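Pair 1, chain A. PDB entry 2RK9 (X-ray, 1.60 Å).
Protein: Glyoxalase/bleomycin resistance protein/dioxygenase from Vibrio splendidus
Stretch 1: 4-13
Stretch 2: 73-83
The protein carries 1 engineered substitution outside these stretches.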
# COMPACT_ATOMS: atom_id res chain seq x y z
N THR A 4 9.48 10.55 -8.62
CA THR A 4 10.43 9.59 -7.97
C THR A 4 9.91 9.06 -6.63
O THR A 4 10.23 7.94 -6.22
CB THR A 4 11.83 10.24 -7.78
OG1 THR A 4 12.47 10.38 -9.05
CG2 THR A 4 12.70 9.38 -6.88
N LEU A 5 9.09 9.86 -5.94
CA LEU A 5 8.52 9.45 -4.67
C LEU A 5 7.47 8.38 -4.93
O LEU A 5 6.71 8.48 -5.89
CB LEU A 5 7.87 10.64 -3.97
CG LEU A 5 8.76 11.82 -3.59
CD1 LEU A 5 7.92 12.90 -2.96
CD2 LEU A 5 9.84 11.36 -2.63
N ARG A 6 7.42 7.38 -4.07
CA ARG A 6 6.46 6.29 -4.21
C ARG A 6 6.14 5.73 -2.83
O ARG A 6 6.81 6.03 -1.85
CB ARG A 6 7.06 5.13 -5.02
CG ARG A 6 7.56 5.47 -6.40
CD ARG A 6 6.44 5.46 -7.40
NE ARG A 6 6.93 5.63 -8.77
CZ ARG A 6 7.38 6.78 -9.25
NH1 ARG A 6 7.42 7.87 -8.49
NH2 ARG A 6 7.78 6.85 -10.52
N VAL A 7 5.08 4.93 -2.78
CA VAL A 7 4.74 4.24 -1.54
C VAL A 7 4.93 2.78 -1.92
O VAL A 7 4.39 2.33 -2.93
CB VAL A 7 3.27 4.47 -1.08
CG1 VAL A 7 2.28 4.10 -2.18
CG2 VAL A 7 3.00 3.60 0.15
N VAL A 8 5.73 2.07 -1.14
CA VAL A 8 5.97 0.66 -1.40
C VAL A 8 5.47 -0.13 -0.21
O VAL A 8 6.00 -0.04 0.89
CB VAL A 8 7.48 0.36 -1.61
CG1 VAL A 8 7.68 -1.12 -1.93
CG2 VAL A 8 8.04 1.22 -2.74
N PRO A 9 4.40 -0.90 -0.41
CA PRO A 9 3.85 -1.70 0.69
C PRO A 9 4.77 -2.84 1.05
O PRO A 9 5.37 -3.47 0.18
CB PRO A 9 2.53 -2.21 0.11
CG PRO A 9 2.17 -1.19 -0.93
CD PRO A 9 3.51 -0.94 -1.58
N GLU A 10 4.90 -3.10 2.34
CA GLU A 10 5.70 -4.23 2.80
C GLU A 10 4.67 -5.14 3.44
O GLU A 10 3.95 -4.73 4.34
CB GLU A 10 6.75 -3.80 3.82
CG GLU A 10 7.50 -4.98 4.41
CD GLU A 10 8.73 -4.56 5.19
OE1 GLU A 10 8.63 -3.58 5.95
OE2 GLU A 10 9.78 -5.22 5.04
N LEU A 11 4.61 -6.38 2.97
CA LEU A 11 3.63 -7.34 3.46
C LEU A 11 4.22 -8.50 4.26
O LEU A 11 5.17 -9.14 3.82
CB LEU A 11 2.87 -7.92 2.27
CG LEU A 11 2.39 -6.94 1.20
CD1 LEU A 11 1.76 -7.72 0.06
CD2 LEU A 11 1.41 -5.94 1.81
N TYR A 12 3.63 -8.77 5.42
CA TYR A 12 4.07 -9.90 6.23
C TYR A 12 3.49 -11.15 5.57
O TYR A 12 2.35 -11.13 5.12
CB TYR A 12 3.54 -9.81 7.66
CG TYR A 12 3.86 -11.07 8.45
CD1 TYR A 12 5.16 -11.35 8.84
CD2 TYR A 12 2.87 -12.03 8.70
CE1 TYR A 12 5.49 -12.55 9.47
CE2 TYR A 12 3.18 -13.23 9.33
CZ TYR A 12 4.49 -13.48 9.71
OH TYR A 12 4.80 -14.67 10.32
N CYS A 13 4.26 -12.23 5.53
CA CYS A 13 3.80 -13.47 4.91
C CYS A 13 3.95 -14.66 5.85
O CYS A 13 4.99 -14.83 6.49
CB CYS A 13 4.59 -13.75 3.63
SG CYS A 13 4.49 -12.45 2.36
N SER A 73 -3.46 -5.20 9.48
CA SER A 73 -2.46 -6.06 10.10
C SER A 73 -1.56 -6.71 9.05
O SER A 73 -2.04 -7.19 8.02
CB SER A 73 -3.12 -7.14 10.96
OG SER A 73 -3.94 -7.99 10.17
N GLY A 74 -0.26 -6.70 9.32
CA GLY A 74 0.70 -7.29 8.41
C GLY A 74 1.24 -6.34 7.36
O GLY A 74 2.19 -6.67 6.66
N VAL A 75 0.62 -5.16 7.24
CA VAL A 75 1.06 -4.19 6.24
C VAL A 75 1.78 -2.98 6.83
O VAL A 75 1.36 -2.40 7.83
CB VAL A 75 -0.11 -3.66 5.40
CG1 VAL A 75 0.41 -2.86 4.21
CG2 VAL A 75 -0.95 -4.81 4.91
N ASN A 76 2.87 -2.61 6.17
CA ASN A 76 3.66 -1.45 6.55
C ASN A 76 3.87 -0.69 5.24
O ASN A 76 4.42 -1.24 4.29
CB ASN A 76 4.99 -1.87 7.16
CG ASN A 76 5.93 -0.71 7.36
OD1 ASN A 76 5.57 0.30 7.96
ND2 ASN A 76 7.16 -0.85 6.86
N PHE A 77 3.38 0.54 5.17
CA PHE A 77 3.50 1.36 3.97
C PHE A 77 4.79 2.17 3.99
O PHE A 77 4.90 3.13 4.74
CB PHE A 77 2.31 2.32 3.86
CG PHE A 77 0.98 1.63 3.68
CD1 PHE A 77 0.63 1.08 2.45
CD2 PHE A 77 0.09 1.53 4.75
CE1 PHE A 77 -0.60 0.44 2.28
CE2 PHE A 77 -1.14 0.89 4.59
CZ PHE A 77 -1.49 0.34 3.35
N GLN A 78 5.77 1.78 3.17
CA GLN A 78 7.03 2.52 3.10
C GLN A 78 6.72 3.68 2.17
O GLN A 78 6.64 3.52 0.95
CB GLN A 78 8.16 1.67 2.54
CG GLN A 78 9.44 2.46 2.31
CD GLN A 78 10.58 1.58 1.84
OE1 GLN A 78 11.17 0.84 2.62
NE2 GLN A 78 10.90 1.66 0.55
N TRP A 79 6.57 4.86 2.77
CA TRP A 79 6.18 6.07 2.06
C TRP A 79 7.26 7.13 1.93
O TRP A 79 7.68 7.72 2.92
CB TRP A 79 4.97 6.64 2.80
CG TRP A 79 4.25 7.73 2.11
CD1 TRP A 79 4.70 8.99 1.88
CD2 TRP A 79 2.92 7.67 1.58
NE1 TRP A 79 3.74 9.73 1.23
CE2 TRP A 79 2.63 8.94 1.03
CE3 TRP A 79 1.95 6.66 1.50
CZ2 TRP A 79 1.41 9.23 0.42
CZ3 TRP A 79 0.73 6.96 0.89
CH2 TRP A 79 0.48 8.23 0.36
N ASP A 80 7.69 7.39 0.69
CA ASP A 80 8.73 8.39 0.44
C ASP A 80 8.22 9.81 0.63
O ASP A 80 7.18 10.18 0.07
CB ASP A 80 9.29 8.28 -0.98
CG ASP A 80 9.91 6.93 -1.26
OD1 ASP A 80 10.44 6.30 -0.32
OD2 ASP A 80 9.88 6.51 -2.43
N VAL A 81 8.95 10.60 1.40
CA VAL A 81 8.60 12.00 1.65
C VAL A 81 9.76 12.90 1.20
O VAL A 81 10.90 12.46 1.12
CB VAL A 81 8.30 12.24 3.13
CG1 VAL A 81 7.04 11.49 3.54
CG2 VAL A 81 9.48 11.79 3.97
N ILE A 82 9.45 14.16 0.90
CA ILE A 82 10.47 15.11 0.45
C ILE A 82 11.27 15.71 1.60
O ILE A 82 12.50 15.83 1.52
CB ILE A 82 9.82 16.27 -0.35
CG1 ILE A 82 9.15 15.73 -1.61
CG2 ILE A 82 10.88 17.29 -0.74
CD1 ILE A 82 8.48 16.80 -2.45
N ASP A 83 10.57 16.10 2.66
CA ASP A 83 11.21 16.74 3.81
C ASP A 83 10.64 16.13 5.09
O ASP A 83 9.67 16.63 5.65
CB ASP A 83 10.90 18.23 3.78
CG ASP A 83 12.11 19.09 4.06
OD1 ASP A 83 12.94 18.71 4.92
OD2 ASP A 83 12.22 20.15 3.41

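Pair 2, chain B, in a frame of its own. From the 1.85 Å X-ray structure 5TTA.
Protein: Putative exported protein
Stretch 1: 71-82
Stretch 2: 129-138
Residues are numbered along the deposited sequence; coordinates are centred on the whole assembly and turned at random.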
# COMPACT_ATOMS: atom_id res chain seq x y z
N ALA B 71 -2.22 15.38 17.18
CA ALA B 71 -2.54 15.25 15.76
C ALA B 71 -3.60 14.17 15.55
O ALA B 71 -3.55 13.11 16.16
CB ALA B 71 -1.29 14.91 14.98
N ILE B 72 -4.54 14.44 14.64
CA ILE B 72 -5.67 13.54 14.38
C ILE B 72 -5.41 12.78 13.08
O ILE B 72 -5.38 13.37 11.99
CB ILE B 72 -6.99 14.31 14.33
CG1 ILE B 72 -7.38 14.77 15.75
CG2 ILE B 72 -8.12 13.45 13.69
CD1 ILE B 72 -8.48 15.81 15.80
N MSE B 73 -5.22 11.46 13.18
CA MSE B 73 -4.91 10.66 12.01
C MSE B 73 -6.15 10.07 11.34
O MSE B 73 -6.07 9.73 10.16
CB MSE B 73 -3.91 9.54 12.36
CG MSE B 73 -4.51 8.27 12.92
SE MSE B 73 -3.10 6.97 13.32
CE MSE B 73 -2.55 6.59 11.56
N ASP B 74 -7.28 9.94 12.05
CA ASP B 74 -8.50 9.43 11.43
C ASP B 74 -9.70 9.98 12.18
O ASP B 74 -9.60 10.44 13.32
CB ASP B 74 -8.51 7.88 11.39
CG ASP B 74 -9.51 7.30 10.37
OD1 ASP B 74 -10.12 8.05 9.57
OD2 ASP B 74 -9.71 6.07 10.38
N TYR B 75 -10.85 10.01 11.51
CA TYR B 75 -12.08 10.43 12.17
C TYR B 75 -13.24 9.70 11.53
O TYR B 75 -13.12 9.12 10.45
CB TYR B 75 -12.30 11.96 12.13
CG TYR B 75 -12.38 12.58 10.74
CD1 TYR B 75 -13.39 12.22 9.84
CD2 TYR B 75 -11.49 13.57 10.35
CE1 TYR B 75 -13.47 12.79 8.57
CE2 TYR B 75 -11.57 14.16 9.10
CZ TYR B 75 -12.56 13.76 8.22
OH TYR B 75 -12.62 14.36 6.97
N GLU B 76 -14.37 9.71 12.22
CA GLU B 76 -15.66 9.32 11.65
C GLU B 76 -16.63 10.44 11.96
O GLU B 76 -16.80 10.82 13.12
CB GLU B 76 -16.16 7.98 12.20
CG GLU B 76 -15.19 6.85 11.90
CD GLU B 76 -15.65 5.49 12.41
OE1 GLU B 76 -14.91 4.50 12.19
OE2 GLU B 76 -16.74 5.40 13.03
N ILE B 77 -17.26 10.98 10.92
CA ILE B 77 -18.17 12.11 11.06
C ILE B 77 -19.46 11.77 10.34
O ILE B 77 -19.43 11.45 9.14
CB ILE B 77 -17.57 13.41 10.51
CG1 ILE B 77 -16.40 13.86 11.39
CG2 ILE B 77 -18.63 14.49 10.45
CD1 ILE B 77 -15.70 15.14 10.86
N THR B 78 -20.59 11.83 11.06
CA THR B 78 -21.87 11.44 10.47
C THR B 78 -22.65 12.69 10.11
O THR B 78 -22.71 13.64 10.90
CB THR B 78 -22.70 10.57 11.43
OG1 THR B 78 -22.01 9.34 11.67
CG2 THR B 78 -24.08 10.25 10.82
N CYS B 79 -23.24 12.69 8.91
CA CYS B 79 -24.07 13.80 8.45
C CYS B 79 -25.50 13.34 8.17
O CYS B 79 -25.74 12.18 7.81
CB CYS B 79 -23.54 14.42 7.17
SG CYS B 79 -21.87 15.14 7.34
N LEU B 80 -26.40 14.30 8.30
CA LEU B 80 -27.83 14.20 8.06
C LEU B 80 -28.22 15.40 7.21
O LEU B 80 -27.59 16.45 7.30
CB LEU B 80 -28.62 14.22 9.38
CG LEU B 80 -28.24 13.09 10.33
CD1 LEU B 80 -29.00 13.30 11.67
CD2 LEU B 80 -28.65 11.76 9.74
N ALA B 81 -29.23 15.22 6.37
CA ALA B 81 -29.61 16.26 5.41
C ALA B 81 -31.09 16.58 5.52
O ALA B 81 -31.91 15.70 5.78
CB ALA B 81 -29.28 15.81 3.96
N TYR B 82 -31.44 17.86 5.29
CA TYR B 82 -32.79 18.36 5.44
C TYR B 82 -33.12 19.29 4.29
O TYR B 82 -32.25 20.04 3.84
CB TYR B 82 -32.97 19.12 6.78
CG TYR B 82 -32.85 18.17 7.93
CD1 TYR B 82 -31.61 17.79 8.43
CD2 TYR B 82 -34.00 17.60 8.47
CE1 TYR B 82 -31.50 16.85 9.44
CE2 TYR B 82 -33.91 16.68 9.48
CZ TYR B 82 -32.68 16.31 9.97
OH TYR B 82 -32.64 15.39 10.97
N SER B 129 -29.91 6.50 2.08
CA SER B 129 -29.97 6.50 3.54
C SER B 129 -30.16 7.92 4.07
O SER B 129 -29.74 8.89 3.45
CB SER B 129 -28.69 5.88 4.14
OG SER B 129 -28.66 6.00 5.56
N TYR B 130 -30.79 8.03 5.26
CA TYR B 130 -30.83 9.35 5.91
C TYR B 130 -29.45 9.82 6.37
O TYR B 130 -29.22 11.02 6.50
CB TYR B 130 -31.79 9.32 7.12
CG TYR B 130 -33.27 9.35 6.77
CD1 TYR B 130 -33.87 10.50 6.25
CD2 TYR B 130 -34.08 8.23 7.00
CE1 TYR B 130 -35.23 10.52 5.92
CE2 TYR B 130 -35.43 8.26 6.70
CZ TYR B 130 -36.00 9.40 6.16
OH TYR B 130 -37.34 9.40 5.85
N SER B 131 -28.55 8.91 6.67
CA SER B 131 -27.25 9.31 7.21
C SER B 131 -26.09 8.80 6.36
O SER B 131 -26.19 7.79 5.66
CB SER B 131 -27.06 8.81 8.63
OG SER B 131 -26.95 7.40 8.62
N HIS B 132 -24.95 9.46 6.50
CA HIS B 132 -23.70 8.95 5.95
C HIS B 132 -22.56 9.24 6.91
O HIS B 132 -22.47 10.33 7.48
CB HIS B 132 -23.37 9.59 4.58
CG HIS B 132 -22.16 8.99 3.95
ND1 HIS B 132 -22.13 7.70 3.47
CD2 HIS B 132 -20.92 9.50 3.71
CE1 HIS B 132 -20.94 7.44 2.95
NE2 HIS B 132 -20.18 8.52 3.09
N THR B 133 -21.66 8.28 7.07
CA THR B 133 -20.51 8.48 7.94
C THR B 133 -19.28 8.62 7.07
O THR B 133 -18.85 7.65 6.44
CB THR B 133 -20.36 7.35 8.96
OG1 THR B 133 -21.48 7.40 9.86
CG2 THR B 133 -19.08 7.55 9.77
N TYR B 134 -18.72 9.83 7.06
CA TYR B 134 -17.46 10.10 6.37
C TYR B 134 -16.27 9.68 7.24
O TYR B 134 -16.25 9.91 8.45
CB TYR B 134 -17.38 11.59 6.04
CG TYR B 134 -18.41 12.09 5.08
CD1 TYR B 134 -18.25 11.91 3.69
CD2 TYR B 134 -19.56 12.78 5.54
CE1 TYR B 134 -19.21 12.38 2.78
CE2 TYR B 134 -20.52 13.26 4.64
CZ TYR B 134 -20.32 13.06 3.25
OH TYR B 134 -21.24 13.54 2.35
N ARG B 135 -15.27 9.06 6.61
CA ARG B 135 -14.07 8.62 7.31
C ARG B 135 -12.85 9.26 6.66
O ARG B 135 -12.76 9.31 5.42
CB ARG B 135 -14.00 7.09 7.29
CG ARG B 135 -12.99 6.49 8.23
CD ARG B 135 -13.25 5.00 8.43
NE ARG B 135 -12.64 4.20 7.38
CZ ARG B 135 -11.42 3.70 7.44
NH1 ARG B 135 -10.66 3.90 8.52
NH2 ARG B 135 -10.94 2.98 6.43
N LYS B 136 -11.94 9.80 7.48
CA LYS B 136 -10.78 10.50 6.93
C LYS B 136 -9.90 9.56 6.11
O LYS B 136 -9.49 9.89 5.00
CB LYS B 136 -9.95 11.15 8.06
CG LYS B 136 -8.73 12.00 7.57
CD LYS B 136 -7.88 12.43 8.77
CE LYS B 136 -6.81 13.50 8.49
NZ LYS B 136 -6.14 13.37 7.16
N MSE B 137 -9.61 8.37 6.63
CA MSE B 137 -8.78 7.43 5.89
C MSE B 137 -9.66 6.60 4.96
O MSE B 137 -9.53 5.38 4.89
CB MSE B 137 -7.98 6.53 6.82
CG MSE B 137 -6.94 7.22 7.69
SE MSE B 137 -6.16 5.96 8.99
CE MSE B 137 -5.32 4.72 7.71
N GLN B 138 -10.56 7.29 4.24
CA GLN B 138 -11.48 6.61 3.33
C GLN B 138 -10.72 5.83 2.26
O GLN B 138 -11.13 4.73 1.87
CB GLN B 138 -12.43 7.62 2.69
CG GLN B 138 -13.67 6.99 2.04
CD GLN B 138 -14.69 6.50 3.06
OE1 GLN B 138 -14.84 5.30 3.28
NE2 GLN B 138 -15.42 7.44 3.69
O HOH W 1 -4.57 10.80 8.23
O HOH W 2 -31.13 12.91 6.57

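The sharpest difference lies near one end of the two-strand ladder, at the matched positions Leu A5 = Asp B74 and Asp A80 = Lys B136. In pair 1 the carboxylate sits on the second strand: Arg A6 N donates to Asp A80 OD2 (3.1 Å), while Leu A5 CD2 packs on Asp A80 CB (3.5 Å) and Leu A5 CD1 reaches Ile A82 CG1 (3.4 Å). In pair 2 the carboxylate sits on the first strand. Asp B74 OD1 accepts a hydrogen bond from Met B137 N (3.0 Å), and Asp B74 OD2 forms a salt bridge with Arg B135 NH1 (3.0 Å), whose hydrogen bond is weak because its angle is bent.

The frame beneath is shared: antiparallel strands, their directions 158° apart in pair 1 and 157° in pair 2, superpose with an RMSD of 0.6 Å over 14 central residues. Val A8 and Gln A78 exchange two backbone hydrogen bonds (Val A8 N to Gln A78 O, 2.7 Å; Gln A78 N to Val A8 O, 2.9 Å), as do their counterparts Ile B77 and Tyr B134 (Ile B77 N to Tyr B134 O, 2.9 Å; Tyr B134 N to Ile B77 O, 2.7 Å). The rung Glu A10–Asn A76 likewise matches Cys B79–His B132.

On the face carrying Val A7, Pro A9 and Leu A11, pair 1 is apolar. Val A7 CG2 packs obliquely on the Trp A79 ring, 3.5 Å from Trp A79 CE3, and lies 4.0 Å from Phe A77 CB. Farther along, Leu A11 CD2 meets Val A75 CG1 at 4.0 Å. The same face in pair 2 bears Glu B76, Thr B78 and Leu B80. Where Pro A9 CG only approaches Phe A77 CD1 (4.4 Å), the small Thr B78 and Thr B133 join through OG1 to OG1 at 2.7 Å, a hydrogen bond spanning a close non-hydrogen-bonded pair. Leu B80, matched to Leu A11, sets CD2 3.5 Å from Ser B131 CB.

On the other face, Val A8 and Ile B77 place their side-chain centres 0.3 Å apart, yet their neighbours differ. Glu A10 OE1 lies 3.2 Å from Asn A76 ND2, whereas Cys B79 SG turns diagonally to the ring edge of Tyr B134, 3.6 Å from Tyr B134 CE2.

Arg A6 and Tyr B75 share a backbone position but part at the side chain. Arg A6 NH1 bonds back to Leu A5 O (2.8 Å); the Tyr B75 ring instead receives Lys B136 over its face, with Lys B136 CB 3.6 Å from Tyr B75 CE2.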